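Long-range contacts in protein F9 (Vaccinia virus, PDB 6CJ6), which belongs to the entry-fusion complex that carries the vaccinia virion core into the host cytoplasm, by lipid mixing and then pore formation: residues A[121-125]-A[152-156]; A[18-22]-A[138-142]. One frame throughout, in Å; residues are numbered along the deposited sequence.

Interaction 1 (121-125 with 152-156) is partly buried and largely polar, whereas interaction 2 (18-22 with 138-142) is buried and held by apolar side chains. The first sets helix 145-158 against strand 119-127, the second helix 10-24 against strand 133-141, so each joins a helix to the central strand of a different parallel sheet. The two meet directly: Leu122 CD2 lies 3.6 Å from Ile139 CG2, and Ile124 also packs on Ile139, while Val155 touches Tyr11 of helix 10-24. The chemistry follows the place in the fold, with a salt bridge and an amide-to-backbone bond in interaction 1, and leucine, valine and tyrosine carbons in interaction 2.

Interaction 1 (A[121-125]-A[152-156]); sequences KLDIG and QTIVK. With MOH (methanol), chain B; EDO (1,2-ethanediol), chain N.
The side-chain amide of Gln152, on helix 145-158, takes a backbone N-H of strand 119-127: Asp123 N donates to Gln152 OE1 at 2.8 Å. The N-H points almost straight at the oxygen (177°), yet the nitrogen stands well above the plane of the amide and not on a lone pair. Gln152 gets there with CG swung away from its backbone N (chi1 157°) and an extended chain beyond, which slides past Leu122 in the opposite direction and leaves Leu122 CD1 3.8 Å from Gln152 CB. A methanol, probably from the crystallisation liquor, sits beside the same amide, its oxygen 2.8 Å from Lys121 O.

One turn on, Lys156 crosses Asp123 at about a right angle and closes a salt bridge, NZ to OD2 at 2.8 Å, from above the carboxylate plane. The other carboxylate oxygen turns back on its own strand: Asp123 OD1 accepts from Gly125 N at 2.9 Å, an Asx turn. Gly125 has no side chain to fend off the lysine, and its CA lies 3.7 Å from Lys156 CE.

The apolar share is small: Val155 CG1 comes to 4.1 Å from Ile124 CB, and Ile124 also reaches Leu137. The helix runs nearly parallel to this central strand of its sheet (16° between the short segments), which is backbone-paired through Leu122 and Ile124 with 36-41.

Asp123 thus engages the helix through both its backbone N and its carboxylate, and the Asx turn helps fix the carboxylate's rotation. The nearby ammonium group probably steadies the negative charge on Asp123.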
ATOM      1  N   LYS A 121      -5.373 -10.774  -7.614  1.00 28.65           N
ATOM      2  CA  LYS A 121      -6.234 -10.650  -6.447  1.00 35.09           C
ATOM      3  C   LYS A 121      -5.479  -9.881  -5.370  1.00 35.65           C
ATOM      4  O   LYS A 121      -4.266 -10.040  -5.217  1.00 38.16           O
ATOM      5  CB  LYS A 121      -6.611 -12.038  -5.920  1.00 28.92           C
ATOM      6  CG  LYS A 121      -7.456 -12.035  -4.653  1.00 43.37           C
ATOM      7  CD  LYS A 121      -6.681 -12.555  -3.447  1.00 41.43           C
ATOM      8  CE  LYS A 121      -6.321 -14.022  -3.610  1.00 45.13           C
ATOM      9  NZ  LYS A 121      -5.580 -14.556  -2.435  1.00 52.34           N
ATOM     10  N   LEU A 122      -6.197  -9.035  -4.634  1.00 28.69           N
ATOM     11  CA  LEU A 122      -5.597  -8.227  -3.581  1.00 29.48           C
ATOM     12  C   LEU A 122      -6.398  -8.378  -2.297  1.00 32.26           C
ATOM     13  O   LEU A 122      -7.621  -8.198  -2.299  1.00 25.03           O
ATOM     14  CB  LEU A 122      -5.525  -6.753  -3.993  1.00 28.27           C
ATOM     15  CG  LEU A 122      -4.264  -6.036  -3.507  1.00 39.50           C
ATOM     16  CD1 LEU A 122      -3.033  -6.815  -3.938  1.00 35.53           C
ATOM     17  CD2 LEU A 122      -4.204  -4.617  -4.038  1.00 40.59           C
ATOM     18  N   ASP A 123      -5.706  -8.700  -1.204  1.00 29.82           N
ATOM     19  CA  ASP A 123      -6.322  -8.914   0.103  1.00 30.98           C
ATOM     20  C   ASP A 123      -6.082  -7.665   0.947  1.00 28.75           C
ATOM     21  O   ASP A 123      -4.935  -7.331   1.258  1.00 35.48           O
ATOM     22  CB  ASP A 123      -5.710 -10.150   0.763  1.00 30.32           C
ATOM     23  CG  ASP A 123      -6.353 -10.495   2.097  1.00 32.12           C
ATOM     24  OD1 ASP A 123      -7.278  -9.780   2.535  1.00 31.35           O
ATOM     25  OD2 ASP A 123      -5.929 -11.496   2.713  1.00 36.03           O
ATOM     26  N   ILE A 124      -7.162  -6.979   1.320  1.00 28.92           N
ATOM     27  CA  ILE A 124      -7.041  -5.741   2.079  1.00 27.94           C
ATOM     28  C   ILE A 124      -7.211  -6.010   3.568  1.00 25.88           C
ATOM     29  O   ILE A 124      -7.239  -5.076   4.376  1.00 25.86           O
ATOM     30  CB  ILE A 124      -8.023  -4.660   1.591  1.00 30.75           C
ATOM     31  CG1 ILE A 124      -9.469  -5.084   1.859  1.00 27.82           C
ATOM     32  CG2 ILE A 124      -7.810  -4.355   0.111  1.00 35.50           C
ATOM     33  CD1 ILE A 124     -10.458  -3.987   1.598  1.00 32.73           C
ATOM     34  N   GLY A 125      -7.323  -7.280   3.944  1.00 20.21           N
ATOM     35  CA  GLY A 125      -7.485  -7.620   5.344  1.00 28.40           C
ATOM     36  C   GLY A 125      -8.830  -7.214   5.915  1.00 26.89           C
ATOM     37  O   GLY A 125      -9.864  -7.755   5.518  1.00 30.37           O
ATOM     38  N   GLN A 152      -0.121  -4.443  -0.708  1.00 24.16           N
ATOM     39  CA  GLN A 152      -1.016  -5.291   0.075  1.00 25.35           C
ATOM     40  C   GLN A 152      -0.477  -5.508   1.483  1.00 25.63           C
ATOM     41  O   GLN A 152      -1.203  -5.334   2.471  1.00 22.15           O
ATOM     42  CB  GLN A 152      -1.227  -6.632  -0.631  1.00 24.85           C
ATOM     43  CG  GLN A 152      -1.649  -7.744   0.323  1.00 31.18           C
ATOM     44  CD  GLN A 152      -2.119  -8.994  -0.386  1.00 28.95           C
ATOM     45  OE1 GLN A 152      -2.871  -8.926  -1.357  1.00 29.94           O
ATOM     46  NE2 GLN A 152      -1.679 -10.146   0.098  1.00 28.81           N
ATOM     47  N   THR A 153       0.797  -5.896   1.593  1.00 23.40           N
ATOM     48  CA  THR A 153       1.406  -6.075   2.906  1.00 23.07           C
ATOM     49  C   THR A 153       1.296  -4.804   3.738  1.00 21.65           C
ATOM     50  O   THR A 153       1.005  -4.858   4.938  1.00 23.55           O
ATOM     51  CB  THR A 153       2.871  -6.483   2.744  1.00 24.42           C
ATOM     52  OG1 THR A 153       2.970  -7.536   1.777  1.00 27.58           O
ATOM     53  CG2 THR A 153       3.446  -6.971   4.073  1.00 17.52           C
ATOM     54  N   ILE A 154       1.503  -3.648   3.107  1.00 24.11           N
ATOM     55  CA  ILE A 154       1.418  -2.374   3.815  1.00 22.98           C
ATOM     56  C   ILE A 154      -0.024  -2.054   4.205  1.00 24.06           C
ATOM     57  O   ILE A 154      -0.280  -1.543   5.304  1.00 24.19           O
ATOM     58  CB  ILE A 154       2.074  -1.259   2.979  1.00 25.28           C
ATOM     59  CG1 ILE A 154       3.589  -1.481   2.911  1.00 22.73           C
ATOM     60  CG2 ILE A 154       1.745   0.115   3.545  1.00 17.00           C
ATOM     61  CD1 ILE A 154       4.323  -0.435   2.118  1.00 24.82           C
ATOM     62  N   VAL A 155      -0.988  -2.341   3.321  1.00 24.13           N
ATOM     63  CA  VAL A 155      -2.397  -2.139   3.672  1.00 22.93           C
ATOM     64  C   VAL A 155      -2.746  -2.924   4.928  1.00 24.71           C
ATOM     65  O   VAL A 155      -3.202  -2.364   5.928  1.00 26.17           O
ATOM     66  CB  VAL A 155      -3.323  -2.527   2.504  1.00 26.38           C
ATOM     67  CG1 VAL A 155      -4.764  -2.616   2.993  1.00 33.35           C
ATOM     68  CG2 VAL A 155      -3.224  -1.530   1.369  1.00 28.00           C
ATOM     69  N   LYS A 156      -2.514  -4.236   4.895  1.00 22.80           N
ATOM     70  CA  LYS A 156      -2.947  -5.117   5.971  1.00 28.16           C
ATOM     71  C   LYS A 156      -2.284  -4.808   7.308  1.00 34.75           C
ATOM     72  O   LYS A 156      -2.692  -5.377   8.326  1.00 37.39           O
ATOM     73  CB  LYS A 156      -2.724  -6.574   5.563  1.00 27.31           C
ATOM     74  CG  LYS A 156      -3.366  -6.930   4.227  1.00 35.06           C
ATOM     75  CD  LYS A 156      -3.223  -8.405   3.905  1.00 34.44           C
ATOM     76  CE  LYS A 156      -4.166  -9.232   4.750  1.00 35.26           C
ATOM     77  NZ  LYS A 156      -3.945 -10.692   4.562  1.00 46.35           N
TER
HETATM   78  C   MOH B 239      -3.290 -12.218  -1.940  1.00 40.48           C
HETATM   79  O   MOH B 239      -3.066 -11.434  -3.094  1.00 42.00           O
HETATM   80  C1  EDO N 210      -5.904 -10.882   7.814  1.00 52.53           C
HETATM   81  O1  EDO N 210      -4.531 -10.622   7.500  1.00 46.36           O
HETATM   82  C2  EDO N 210      -6.540 -11.681   6.684  1.00 46.66           C
HETATM   83  O2  EDO N 210      -7.937 -11.375   6.611  1.00 43.07           O

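Interaction 2 (A[18-22]-A[138-142]). With PDO (1,3-propandiol), chain X; MOH (methanol), chain C.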
ATOM      1  N   TYR A  18       2.233   8.421  -0.994  1.00 32.51           N
ATOM      2  CA  TYR A  18       2.680   7.582  -2.099  1.00 37.39           C
ATOM      3  C   TYR A  18       2.073   8.035  -3.422  1.00 44.01           C
ATOM      4  O   TYR A  18       2.737   7.982  -4.463  1.00 39.80           O
ATOM      5  CB  TYR A  18       2.340   6.120  -1.801  1.00 32.90           C
ATOM      6  CG  TYR A  18       2.802   5.142  -2.853  1.00 36.31           C
ATOM      7  CD1 TYR A  18       4.105   5.171  -3.335  1.00 34.20           C
ATOM      8  CD2 TYR A  18       1.942   4.172  -3.348  1.00 33.31           C
ATOM      9  CE1 TYR A  18       4.531   4.273  -4.292  1.00 29.30           C
ATOM     10  CE2 TYR A  18       2.360   3.269  -4.305  1.00 34.38           C
ATOM     11  CZ  TYR A  18       3.654   3.324  -4.772  1.00 30.93           C
ATOM     12  OH  TYR A  18       4.071   2.427  -5.726  1.00 32.42           O
ATOM     13  N   LEU A  19       0.817   8.495  -3.402  1.00 38.65           N
ATOM     14  CA  LEU A  19       0.172   8.928  -4.639  1.00 41.53           C
ATOM     15  C   LEU A  19       0.837  10.176  -5.213  1.00 40.77           C
ATOM     16  O   LEU A  19       0.979  10.297  -6.435  1.00 48.41           O
ATOM     17  CB  LEU A  19      -1.326   9.148  -4.419  1.00 31.15           C
ATOM     18  CG  LEU A  19      -2.154   7.883  -4.190  1.00 36.04           C
ATOM     19  CD1 LEU A  19      -3.597   8.227  -3.845  1.00 47.04           C
ATOM     20  CD2 LEU A  19      -2.089   6.967  -5.401  1.00 41.55           C
ATOM     21  N   GLN A  20       1.244  11.114  -4.351  1.00 37.90           N
ATOM     22  CA  GLN A  20       1.970  12.292  -4.821  1.00 49.69           C
ATOM     23  C   GLN A  20       3.219  11.892  -5.595  1.00 52.43           C
ATOM     24  O   GLN A  20       3.493  12.421  -6.679  1.00 52.63           O
ATOM     25  CB  GLN A  20       2.362  13.175  -3.636  1.00 48.88           C
ATOM     26  CG  GLN A  20       1.279  14.102  -3.125  1.00 54.41           C
ATOM     27  CD  GLN A  20       1.826  15.116  -2.135  1.00 55.65           C
ATOM     28  OE1 GLN A  20       3.035  15.311  -2.039  1.00 63.43           O
ATOM     29  NE2 GLN A  20       0.937  15.759  -1.387  1.00 60.58           N
ATOM     30  N   LYS A  21       3.993  10.956  -5.045  1.00 48.87           N
ATOM     31  CA  LYS A  21       5.232  10.540  -5.690  1.00 46.73           C
ATOM     32  C   LYS A  21       4.957   9.810  -7.000  1.00 49.21           C
ATOM     33  O   LYS A  21       5.706   9.965  -7.972  1.00 52.22           O
ATOM     34  CB  LYS A  21       6.032   9.660  -4.732  1.00 45.25           C
ATOM     35  CG  LYS A  21       6.392  10.340  -3.417  1.00 44.09           C
ATOM     36  CD  LYS A  21       6.463   9.325  -2.286  1.00 44.43           C
ATOM     37  CE  LYS A  21       7.627   9.594  -1.344  1.00 46.25           C
ATOM     38  NZ  LYS A  21       7.492  10.876  -0.603  1.00 51.00           N
ATOM     39  N   LEU A  22       3.885   9.015  -7.049  1.00 50.91           N
ATOM     40  CA  LEU A  22       3.553   8.294  -8.275  1.00 51.24           C
ATOM     41  C   LEU A  22       3.233   9.254  -9.414  1.00 57.61           C
ATOM     42  O   LEU A  22       3.608   9.007 -10.567  1.00 60.89           O
ATOM     43  CB  LEU A  22       2.375   7.350  -8.032  1.00 45.99           C
ATOM     44  CG  LEU A  22       2.607   6.129  -7.143  1.00 45.50           C
ATOM     45  CD1 LEU A  22       1.340   5.295  -7.044  1.00 37.93           C
ATOM     46  CD2 LEU A  22       3.761   5.295  -7.665  1.00 44.42           C
ATOM     47  N   GLN A 138      -7.676   3.611  -0.342  1.00 28.74           N
ATOM     48  CA  GLN A 138      -7.246   3.829  -1.718  1.00 37.71           C
ATOM     49  C   GLN A 138      -6.235   2.761  -2.115  1.00 31.05           C
ATOM     50  O   GLN A 138      -5.148   2.679  -1.532  1.00 30.24           O
ATOM     51  CB  GLN A 138      -6.632   5.219  -1.850  1.00 35.49           C
ATOM     52  CG  GLN A 138      -7.637   6.340  -1.706  1.00 34.99           C
ATOM     53  CD  GLN A 138      -7.019   7.599  -1.149  1.00 42.45           C
ATOM     54  OE1 GLN A 138      -6.855   7.738   0.065  1.00 42.21           O
ATOM     55  NE2 GLN A 138      -6.669   8.527  -2.032  1.00 40.99           N
ATOM     56  N   ILE A 139      -6.589   1.947  -3.105  1.00 28.06           N
ATOM     57  CA  ILE A 139      -5.733   0.880  -3.610  1.00 22.53           C
ATOM     58  C   ILE A 139      -5.322   1.252  -5.029  1.00 28.25           C
ATOM     59  O   ILE A 139      -6.180   1.436  -5.903  1.00 30.17           O
ATOM     60  CB  ILE A 139      -6.439  -0.486  -3.565  1.00 21.97           C
ATOM     61  CG1 ILE A 139      -6.301  -1.122  -2.179  1.00 39.45           C
ATOM     62  CG2 ILE A 139      -5.868  -1.428  -4.608  1.00 25.00           C
ATOM     63  CD1 ILE A 139      -7.170  -0.509  -1.114  1.00 32.69           C
ATOM     64  N   VAL A 140      -4.017   1.370  -5.259  1.00 27.76           N
ATOM     65  CA  VAL A 140      -3.485   1.784  -6.553  1.00 29.70           C
ATOM     66  C   VAL A 140      -2.739   0.617  -7.183  1.00 29.62           C
ATOM     67  O   VAL A 140      -1.865   0.011  -6.551  1.00 33.78           O
ATOM     68  CB  VAL A 140      -2.600   3.040  -6.437  1.00 35.78           C
ATOM     69  CG1 VAL A 140      -1.536   2.862  -5.367  1.00 35.51           C
ATOM     70  CG2 VAL A 140      -1.965   3.368  -7.780  1.00 37.24           C
ATOM     71  N   ASN A 141      -3.097   0.294  -8.422  1.00 32.18           N
ATOM     72  CA  ASN A 141      -2.405  -0.728  -9.196  1.00 35.54           C
ATOM     73  C   ASN A 141      -1.254  -0.073  -9.946  1.00 37.59           C
ATOM     74  O   ASN A 141      -1.468   0.878 -10.704  1.00 37.41           O
ATOM     75  CB  ASN A 141      -3.360  -1.366 -10.203  1.00 29.66           C
ATOM     76  CG  ASN A 141      -2.655  -2.335 -11.134  1.00 37.02           C
ATOM     77  OD1 ASN A 141      -1.746  -3.057 -10.719  1.00 34.62           O
ATOM     78  ND2 ASN A 141      -3.055  -2.344 -12.402  1.00 31.83           N
ATOM     79  N   THR A 142      -0.038  -0.580  -9.745  1.00 33.02           N
ATOM     80  CA  THR A 142       1.108  -0.115 -10.516  1.00 37.34           C
ATOM     81  C   THR A 142       1.535  -1.103 -11.595  1.00 32.72           C
ATOM     82  O   THR A 142       2.672  -1.036 -12.071  1.00 38.77           O
ATOM     83  CB  THR A 142       2.287   0.254  -9.615  1.00 37.01           C
ATOM     84  OG1 THR A 142       2.603  -0.848  -8.753  1.00 26.06           O
ATOM     85  CG2 THR A 142       1.965   1.505  -8.805  1.00 34.86           C
TER
HETATM   86  C1  PDO X 220       3.314  13.827   2.031  1.00 54.51           C
HETATM   87  O1  PDO X 220       2.109  13.053   2.064  1.00 55.19           O
HETATM   88  C2  PDO X 220       4.424  13.011   1.377  1.00 46.02           C
HETATM   89  C3  PDO X 220       4.461  13.248  -0.127  1.00 51.15           C
HETATM   90  O3  PDO X 220       5.401  12.351  -0.729  1.00 53.88           O
HETATM   91  C   MOH C 241       2.248  -0.150  -5.857  1.00 34.54           C
HETATM   92  O   MOH C 241       1.226  -1.114  -6.008  1.00 41.92           O
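Val140 of strand 133-141 meets three side chains of 18-22. Leu22 reaches it tip to tip, CD1 to CG2 at 3.9 Å. Leu19 slides past in the opposite direction, bringing CD2 to 4.1 Å from Val140 CB. Tyr18 approaches obliquely, its CE2 4.1 Å from Val140 CG1. The ring, carried toward the strand with CG anti to the backbone N (chi1 -178°), is covered on one face by Leu22 CG, 3.8 Å above its centre.

Contacts between polar groups and carbon lie at the two ends of the strand segment, Gln138 and Thr142. Leu19 CD1 rests 3.6 Å from Gln138 NE2, and Tyr18 OH is 3.8 Å from the methyl CG2 of Thr142. A methanol carbon lies at the edge of the Tyr18 ring.

This is a helix packed on one face of a parallel sheet: Gln138, Val140 and Thr142 point toward it, while Ile139 and Asn141 point away, Asn141 bonding to Asn53.

No polar bond joins 18-22 to 138-142, which are held by the fit of their carbons; earlier in the helix, Tyr11 OH bonds to Gln138 O. Tyr18 OH is buried without a hydrogen-bond partner in the model, probably at some energetic cost.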